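PDB 3BBJ: putative thioesterase II from Thermobifida fusca, which probably hydrolyses the thioester bond of acyl-CoA or a related acyl thioester. Local coordinates for residues P68-P73 / L94-R99; T43-S48 / T100-T105; D9-V14 / E25-Y30. All coordinates share one frame; numbering follows the deposited sequence.

Interaction 1. Residues P68-P73 / L94-R99; sequences PASSGP and LFQEGR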
loop_
_atom_site.group_PDB
_atom_site.type_symbol
_atom_site.label_atom_id
_atom_site.label_comp_id
_atom_site.label_asym_id
_atom_site.label_seq_id
_atom_site.Cartn_x
_atom_site.Cartn_y
_atom_site.Cartn_z
ATOM N N PRO A 68 8.495 11.931 -14.240
ATOM C CA PRO A 68 7.653 11.570 -15.387
ATOM C C PRO A 68 8.471 10.988 -16.515
ATOM O O PRO A 68 9.605 11.409 -16.712
ATOM C CB PRO A 68 7.113 12.922 -15.859
ATOM C CG PRO A 68 8.170 13.896 -15.449
ATOM C CD PRO A 68 8.585 13.396 -14.090
ATOM N N ALA A 69 7.900 10.039 -17.241
ATOM C CA ALA A 69 8.482 9.537 -18.483
ATOM C C ALA A 69 7.719 10.088 -19.688
ATOM O O ALA A 69 6.555 10.505 -19.580
ATOM C CB ALA A 69 8.457 8.016 -18.522
ATOM N N SER A 70 8.387 10.086 -20.837
ATOM C CA SER A 70 7.772 10.489 -22.089
ATOM C C SER A 70 7.829 9.316 -23.077
ATOM O O SER A 70 8.346 8.255 -22.760
ATOM C CB SER A 70 8.442 11.750 -22.650
ATOM O OG SER A 70 9.847 11.661 -22.589
ATOM N N SER A 71 7.279 9.500 -24.264
ATOM C CA SER A 71 7.308 8.441 -25.263
ATOM C C SER A 71 8.726 8.104 -25.759
ATOM O O SER A 71 9.687 8.865 -25.571
ATOM C CB SER A 71 6.401 8.778 -26.455
ATOM O OG SER A 71 6.946 9.793 -27.294
ATOM N N GLY A 72 8.823 6.931 -26.378
ATOM C CA GLY A 72 10.062 6.438 -26.931
ATOM C C GLY A 72 10.687 5.357 -26.079
ATOM O O GLY A 72 10.032 4.793 -25.202
ATOM N N PRO A 73 11.972 5.053 -26.342
ATOM C CA PRO A 73 12.645 4.001 -25.589
ATOM C C PRO A 73 12.895 4.314 -24.107
ATOM O O PRO A 73 13.095 5.465 -23.718
ATOM C CB PRO A 73 13.979 3.816 -26.339
ATOM C CG PRO A 73 13.831 4.570 -27.611
ATOM C CD PRO A 73 12.851 5.642 -27.369
ATOM N N LEU A 94 12.789 1.458 -13.833
ATOM C CA LEU A 94 12.685 1.997 -15.189
ATOM C C LEU A 94 13.542 3.242 -15.342
ATOM O O LEU A 94 13.469 4.155 -14.516
ATOM C CB LEU A 94 11.243 2.343 -15.522
ATOM C CG LEU A 94 10.960 2.905 -16.908
ATOM C CD1 LEU A 94 11.334 1.878 -17.984
ATOM C CD2 LEU A 94 9.480 3.301 -17.011
ATOM N N PHE A 95 14.339 3.256 -16.420
ATOM C CA PHE A 95 15.222 4.370 -16.752
ATOM C C PHE A 95 14.875 4.957 -18.105
ATOM O O PHE A 95 14.439 4.255 -19.012
ATOM C CB PHE A 95 16.660 3.903 -16.814
ATOM C CG PHE A 95 17.184 3.389 -15.525
ATOM C CD1 PHE A 95 16.927 2.085 -15.132
ATOM C CD2 PHE A 95 17.967 4.190 -14.717
ATOM C CE1 PHE A 95 17.432 1.598 -13.921
ATOM C CE2 PHE A 95 18.481 3.700 -13.502
ATOM C CZ PHE A 95 18.209 2.407 -13.107
ATOM N N GLN A 96 15.071 6.260 -18.234
ATOM C CA GLN A 96 14.845 6.945 -19.500
ATOM C C GLN A 96 15.684 8.213 -19.528
ATOM O O GLN A 96 15.564 9.071 -18.637
ATOM C CB GLN A 96 13.358 7.268 -19.711
ATOM C CG GLN A 96 13.007 7.522 -21.175
ATOM C CD GLN A 96 11.568 7.990 -21.405
ATOM O OE1 GLN A 96 11.057 8.859 -20.690
ATOM N NE2 GLN A 96 10.921 7.428 -22.433
ATOM N N GLU A 97 16.517 8.326 -20.562
ATOM C CA GLU A 97 17.430 9.456 -20.745
ATOM C C GLU A 97 18.334 9.603 -19.538
ATOM O O GLU A 97 18.480 10.684 -18.985
ATOM C CB GLU A 97 16.678 10.758 -21.023
ATOM C CG GLU A 97 15.813 10.722 -22.275
ATOM C CD GLU A 97 15.534 12.112 -22.835
ATOM O OE1 GLU A 97 16.505 12.886 -23.036
ATOM O OE2 GLU A 97 14.350 12.425 -23.087
ATOM N N GLY A 98 18.908 8.482 -19.122
ATOM C CA GLY A 98 19.852 8.441 -18.020
ATOM C C GLY A 98 19.308 8.773 -16.645
ATOM O O GLY A 98 20.090 9.011 -15.724
ATOM N N ARG A 99 17.985 8.778 -16.488
ATOM C CA ARG A 99 17.367 9.124 -15.207
ATOM C C ARG A 99 16.361 8.061 -14.783
ATOM O O ARG A 99 15.667 7.484 -15.637
ATOM C CB ARG A 99 16.712 10.507 -15.308
ATOM C CG ARG A 99 17.739 11.658 -15.337
ATOM C CD ARG A 99 17.125 13.024 -15.655
ATOM N NE ARG A 99 16.607 13.095 -17.029
ATOM C CZ ARG A 99 16.246 14.217 -17.665
ATOM N NH1 ARG A 99 16.346 15.406 -17.068
ATOM N NH2 ARG A 99 15.788 14.151 -18.919
#
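Gln96 reaches across to the bend at Ala69 to Pro73 and spends its whole amide on backbone atoms there. Its CB already points at the bend. CG lies anti to the backbone N (chi1 -160°), and the chain runs on extended, carrying the amide straight out from strand 88-96. Gln96 CG passes Pro73 O at 3.3 Å and Gln96 CD sits 3.5 Å from Ser70 O. At the tip the two ends of the amide divide the work. Gln96 OE1 accepts from Ser70 N at 2.9 Å, nearly straight (167°), in the carbonyl plane and on a lone pair; Ala69 CB packs 3.5 Å from the same OE1. Gln96 NE2 gives one bond to Ser70 O (2.7 Å) and another to Pro73 O (3.2 Å). Both acceptors lie in the plane of the Gln96 amide, although NE2 stands well above the plane of each acceptor carbonyl. Leu26 and Ile101 pack against the Gln96 side chain, next to the type I' turn from Gln96 to Arg99 that joins strands 88-96 and 99-109. Three bonds, one accepted and two donated, fix the amide flip: turning it over would set NE2 against Ser70 N and OE1 against two carbonyl oxygens.

Interaction 2. Residues T43-S48 / T100-T105; sequences TVLQRS and TILTGT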
loop_
_atom_site.group_PDB
_atom_site.type_symbol
_atom_site.label_atom_id
_atom_site.label_comp_id
_atom_site.label_asym_id
_atom_site.label_seq_id
_atom_site.Cartn_x
_atom_site.Cartn_y
_atom_site.Cartn_z
ATOM N N THR A 43 2.697 -1.752 -15.737
ATOM C CA THR A 43 2.418 -2.910 -16.563
ATOM C C THR A 43 3.704 -3.461 -17.172
ATOM O O THR A 43 3.941 -4.676 -17.197
ATOM C CB THR A 43 1.416 -2.515 -17.690
ATOM O OG1 THR A 43 0.117 -2.270 -17.116
ATOM C CG2 THR A 43 1.306 -3.598 -18.721
ATOM N N VAL A 44 4.526 -2.538 -17.652
ATOM C CA VAL A 44 5.816 -2.855 -18.255
ATOM C C VAL A 44 6.789 -3.389 -17.203
ATOM O O VAL A 44 7.504 -4.367 -17.450
ATOM C CB VAL A 44 6.400 -1.605 -18.961
ATOM C CG1 VAL A 44 7.908 -1.724 -19.136
ATOM C CG2 VAL A 44 5.710 -1.386 -20.309
ATOM N N LEU A 45 6.821 -2.755 -16.034
ATOM C CA LEU A 45 7.696 -3.205 -14.970
ATOM C C LEU A 45 7.223 -4.552 -14.450
ATOM O O LEU A 45 8.042 -5.420 -14.150
ATOM C CB LEU A 45 7.758 -2.194 -13.828
ATOM C CG LEU A 45 8.504 -0.871 -14.026
ATOM C CD1 LEU A 45 8.646 -0.194 -12.646
ATOM C CD2 LEU A 45 9.881 -1.064 -14.682
ATOM N N GLN A 46 5.909 -4.752 -14.368
ATOM C CA GLN A 46 5.393 -6.043 -13.919
ATOM C C GLN A 46 5.919 -7.153 -14.804
ATOM O O GLN A 46 6.272 -8.225 -14.296
ATOM C CB GLN A 46 3.853 -6.070 -13.885
ATOM C CG GLN A 46 3.266 -7.432 -13.455
ATOM C CD GLN A 46 1.751 -7.403 -13.265
ATOM O OE1 GLN A 46 1.241 -6.719 -12.385
ATOM N NE2 GLN A 46 1.029 -8.178 -14.082
ATOM N N ARG A 47 5.935 -6.904 -16.120
ATOM C CA ARG A 47 6.395 -7.897 -17.099
ATOM C C ARG A 47 7.842 -8.293 -16.884
ATOM O O ARG A 47 8.197 -9.466 -16.976
ATOM C CB ARG A 47 6.237 -7.376 -18.538
ATOM C CG ARG A 47 4.837 -7.507 -19.067
ATOM C CD ARG A 47 4.782 -7.571 -20.585
ATOM N NE ARG A 47 3.603 -8.324 -21.011
ATOM C CZ ARG A 47 2.372 -7.830 -21.132
ATOM N NH1 ARG A 47 2.110 -6.559 -20.869
ATOM N NH2 ARG A 47 1.381 -8.629 -21.516
ATOM N N SER A 48 8.675 -7.295 -16.616
ATOM C CA SER A 48 10.075 -7.527 -16.354
ATOM C C SER A 48 10.267 -8.415 -15.137
ATOM O O SER A 48 11.141 -9.280 -15.121
ATOM C CB SER A 48 10.790 -6.192 -16.126
ATOM O OG SER A 48 10.249 -5.486 -15.021
ATOM N N THR A 100 16.300 7.786 -13.477
ATOM C CA THR A 100 15.335 6.821 -12.959
ATOM C C THR A 100 13.937 7.443 -12.946
ATOM O O THR A 100 13.733 8.552 -12.485
ATOM C CB THR A 100 15.704 6.253 -11.558
ATOM O OG1 THR A 100 15.905 7.323 -10.629
ATOM C CG2 THR A 100 16.965 5.397 -11.629
ATOM N N ILE A 101 12.975 6.703 -13.478
ATOM C CA ILE A 101 11.601 7.163 -13.580
ATOM C C ILE A 101 10.776 6.665 -12.376
ATOM O O ILE A 101 10.146 7.446 -11.644
ATOM C CB ILE A 101 10.983 6.626 -14.900
ATOM C CG1 ILE A 101 11.842 7.045 -16.112
ATOM C CG2 ILE A 101 9.503 7.038 -15.053
ATOM C CD1 ILE A 101 12.018 8.553 -16.311
ATOM N N LEU A 102 10.866 5.354 -12.168
ATOM C CA LEU A 102 9.991 4.614 -11.298
ATOM C C LEU A 102 10.673 3.337 -10.855
ATOM O O LEU A 102 11.379 2.715 -11.640
ATOM C CB LEU A 102 8.764 4.223 -12.131
ATOM C CG LEU A 102 7.655 3.373 -11.507
ATOM C CD1 LEU A 102 7.026 4.141 -10.345
ATOM C CD2 LEU A 102 6.642 3.042 -12.565
ATOM N N THR A 103 10.459 2.949 -9.597
ATOM C CA THR A 103 10.916 1.648 -9.103
ATOM C C THR A 103 9.761 0.887 -8.453
ATOM O O THR A 103 8.927 1.468 -7.774
ATOM C CB THR A 103 12.081 1.747 -8.120
ATOM O OG1 THR A 103 12.529 0.424 -7.802
ATOM C CG2 THR A 103 11.677 2.451 -6.849
ATOM N N GLY A 104 9.722 -0.418 -8.717
ATOM C CA GLY A 104 8.742 -1.317 -8.139
ATOM C C GLY A 104 9.417 -2.504 -7.466
ATOM O O GLY A 104 10.518 -2.897 -7.854
ATOM N N THR A 105 8.799 -3.017 -6.398
ATOM C CA THR A 105 9.234 -4.269 -5.790
ATOM C C THR A 105 7.973 -5.114 -5.781
ATOM O O THR A 105 6.906 -4.633 -5.444
ATOM C CB THR A 105 9.855 -4.072 -4.409
ATOM O OG1 THR A 105 10.913 -3.113 -4.523
ATOM C CG2 THR A 105 10.426 -5.403 -3.860
#
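Leu45 meets Leu102 through a single methyl: CD1 of Leu45 lies 3.8 Å from CD2 of Leu102 and 3.9 Å from its CG, the two side chains passing at a slant. The same Leu45 CD1 also lies over the strand backbone, 4.1 Å from Gly104 N. Leu45 is aimed there by a CG anti to its own carbonyl carbon (chi1 -72°), while Leu102 has CG anti to the backbone N (chi1 178°) and rises from the strand to meet it. Behind this leucine pair is the hot-dog arrangement, in which a long helix, here 38-51, lies against the concave face of an antiparallel sheet; the axes of the short segments approach to 9.3 Å and cross at -46°. Thr92, Leu94 and Tyr63 on the neighbouring strands add further walls around Leu45, and Phe65 packs on Leu102. One turn on, Ser48 OG hydrogen-bonds to Thr92 OG1, tying the helix to strand 88-96. Thr103 points away from the helix, and on that other side of the strand it packs on Leu81 of the second subunit. Next along the helix from Leu45, Gln46 packs on Tyr63 and hydrogen-bonds through NE2 to Leu192 O of helix 191-198.

Interaction 3. Residues D9-V14 / E25-Y30; sequences DSATEV and ELDPGY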
loop_
_atom_site.group_PDB
_atom_site.type_symbol
_atom_site.label_atom_id
_atom_site.label_comp_id
_atom_site.label_asym_id
_atom_site.label_seq_id
_atom_site.Cartn_x
_atom_site.Cartn_y
_atom_site.Cartn_z
ATOM N N ASP A 9 -1.229 -5.124 -25.852
ATOM C CA ASP A 9 -0.276 -6.245 -26.012
ATOM C C ASP A 9 1.019 -5.765 -26.686
ATOM O O ASP A 9 2.119 -6.082 -26.248
ATOM C CB ASP A 9 -0.884 -7.381 -26.842
ATOM C CG ASP A 9 -1.932 -8.187 -26.078
ATOM O OD1 ASP A 9 -1.917 -8.149 -24.826
ATOM O OD2 ASP A 9 -2.761 -8.876 -26.742
ATOM N N SER A 10 0.867 -4.995 -27.754
ATOM C CA SER A 10 2.004 -4.439 -28.479
ATOM C C SER A 10 2.724 -3.361 -27.676
ATOM O O SER A 10 3.955 -3.371 -27.555
ATOM C CB SER A 10 1.530 -3.840 -29.815
ATOM O OG SER A 10 2.533 -3.031 -30.416
ATOM N N ALA A 11 1.942 -2.434 -27.135
ATOM C CA ALA A 11 2.466 -1.312 -26.361
ATOM C C ALA A 11 3.254 -1.689 -25.094
ATOM O O ALA A 11 4.125 -0.935 -24.664
ATOM C CB ALA A 11 1.320 -0.367 -25.978
ATOM N N THR A 12 2.948 -2.835 -24.497
ATOM C CA THR A 12 3.541 -3.210 -23.213
ATOM C C THR A 12 4.598 -4.310 -23.279
ATOM O O THR A 12 5.072 -4.768 -22.244
ATOM C CB THR A 12 2.418 -3.645 -22.210
ATOM O OG1 THR A 12 1.715 -4.797 -22.723
ATOM C CG2 THR A 12 1.423 -2.504 -21.996
ATOM N N GLU A 13 4.976 -4.755 -24.471
ATOM C CA GLU A 13 5.965 -5.825 -24.570
ATOM C C GLU A 13 7.341 -5.318 -24.168
ATOM O O GLU A 13 7.728 -4.220 -24.540
ATOM C CB GLU A 13 6.017 -6.430 -25.988
ATOM C CG GLU A 13 6.530 -5.494 -27.085
ATOM C CD GLU A 13 6.941 -6.228 -28.365
ATOM O OE1 GLU A 13 7.460 -7.371 -28.277
ATOM O OE2 GLU A 13 6.764 -5.634 -29.462
ATOM N N VAL A 14 8.064 -6.130 -23.403
ATOM C CA VAL A 14 9.410 -5.791 -22.943
ATOM C C VAL A 14 10.355 -6.874 -23.440
ATOM O O VAL A 14 10.047 -8.066 -23.364
ATOM C CB VAL A 14 9.469 -5.643 -21.391
ATOM C CG1 VAL A 14 8.311 -4.761 -20.897
ATOM C CG2 VAL A 14 9.437 -6.991 -20.686
ATOM N N GLU A 25 9.523 0.190 -25.341
ATOM C CA GLU A 25 9.122 1.410 -26.069
ATOM C C GLU A 25 7.851 1.990 -25.460
ATOM O O GLU A 25 6.796 1.362 -25.497
ATOM C CB GLU A 25 8.877 1.119 -27.568
ATOM C CG GLU A 25 9.985 1.619 -28.501
ATOM C CD GLU A 25 9.869 3.110 -28.812
ATOM O OE1 GLU A 25 8.732 3.626 -28.934
ATOM O OE2 GLU A 25 10.920 3.766 -28.952
ATOM N N LEU A 26 7.944 3.190 -24.908
ATOM C CA LEU A 26 6.777 3.811 -24.285
ATOM C C LEU A 26 5.897 4.399 -25.375
ATOM O O LEU A 26 6.325 5.242 -26.154
ATOM C CB LEU A 26 7.170 4.865 -23.245
ATOM C CG LEU A 26 8.070 4.357 -22.113
ATOM C CD1 LEU A 26 7.910 5.262 -20.937
ATOM C CD2 LEU A 26 7.765 2.906 -21.714
ATOM N N ASP A 27 4.670 3.901 -25.419
ATOM C CA ASP A 27 3.715 4.254 -26.443
ATOM C C ASP A 27 3.050 5.586 -26.081
ATOM O O ASP A 27 2.374 5.693 -25.048
ATOM C CB ASP A 27 2.700 3.110 -26.565
ATOM C CG ASP A 27 1.599 3.393 -27.559
ATOM O OD1 ASP A 27 1.516 4.516 -28.089
ATOM O OD2 ASP A 27 0.797 2.488 -27.785
ATOM N N PRO A 28 3.231 6.606 -26.938
ATOM C CA PRO A 28 2.710 7.948 -26.640
ATOM C C PRO A 28 1.177 8.027 -26.559
ATOM O O PRO A 28 0.629 9.045 -26.115
ATOM C CB PRO A 28 3.241 8.794 -27.800
ATOM C CG PRO A 28 3.502 7.834 -28.889
ATOM C CD PRO A 28 3.917 6.561 -28.244
ATOM N N GLY A 29 0.503 6.979 -27.029
ATOM C CA GLY A 29 -0.945 6.853 -26.885
ATOM C C GLY A 29 -1.401 6.773 -25.424
ATOM O O GLY A 29 -2.585 6.949 -25.133
ATOM N N TYR A 30 -0.464 6.499 -24.513
ATOM C CA TYR A 30 -0.768 6.390 -23.077
ATOM C C TYR A 30 -0.351 7.642 -22.316
ATOM O O TYR A 30 -0.289 7.638 -21.076
ATOM C CB TYR A 30 -0.122 5.132 -22.487
ATOM C CG TYR A 30 -0.760 3.857 -23.025
ATOM C CD1 TYR A 30 -0.327 3.297 -24.221
ATOM C CD2 TYR A 30 -1.832 3.254 -22.371
ATOM C CE1 TYR A 30 -0.912 2.149 -24.729
ATOM C CE2 TYR A 30 -2.430 2.099 -22.879
ATOM C CZ TYR A 30 -1.963 1.561 -24.064
ATOM O OH TYR A 30 -2.528 0.431 -24.596
#
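Asp27 swings its carboxylate anti to the backbone N (chi1 177°), while Tyr30 sets its ring anti to its own carbonyl carbon (chi1 -68°), and the two close on the methyl of Ala11. Ala11 CB sits 3.4 Å from Asp27 OD2 and 3.6 Å from Tyr30 CE1, approaching the ring obliquely. No hydrogen bond joins the two segments directly. Instead Tyr40, on helix 38-51, bridges them: its OH bonds to both Ala11 O and Asp27 N, and its ring stacks on that of Tyr30. Asp27 also organises its own loop. Its OD1 takes the Gly29 N-H, with Asp27 OD1 2.9 Å from Gly29 N, an Asx turn in which the donor comes from above the carboxylate plane, and Tyr30 N bonds back to Asp27 O at 3.0 Å, with that oxygen in plane at the edge of the tyrosine ring. The contact thus lays the end of the short N-terminal helix 7-11 over the point where strand 21-26 of the hot-dog domain gives way to a 3-10 turn leading on toward helix 38-51. The other carboxylate oxygen, OD2, forms a salt bridge with Arg7 NE, on the same helix as Ala11. With an alanine here instead of Asp27, Arg7 would probably be left without its charged mate and Gly29 N without its acceptor, freeing the turn to move. Just past the helix, Thr12 OG1 turns back to hydrogen-bond with Phe8 O.

The three contacts form a compact cluster, their centres 12 to 13 Å apart, in the N-terminal half of this two-domain protein. Along the chain interaction 3 closes first; interaction 2 then opens, and interaction 1 is nested inside its loop. Interactions 1 and 2 share the hairpin of strands 88-96 and 99-109, where Leu94 pairs with Ile101 and Leu102. Interactions 1 and 3 meet where strand 72-82 runs beside strand 21-26, Gly72 pairing with Leu26. Interaction 3 touches interaction 2 through Thr12 and Val14, which pack on Thr43 and Val44 of helix 38-51. Together they knit the N-terminal segment, the strand ends and the central helix into one hot-dog unit.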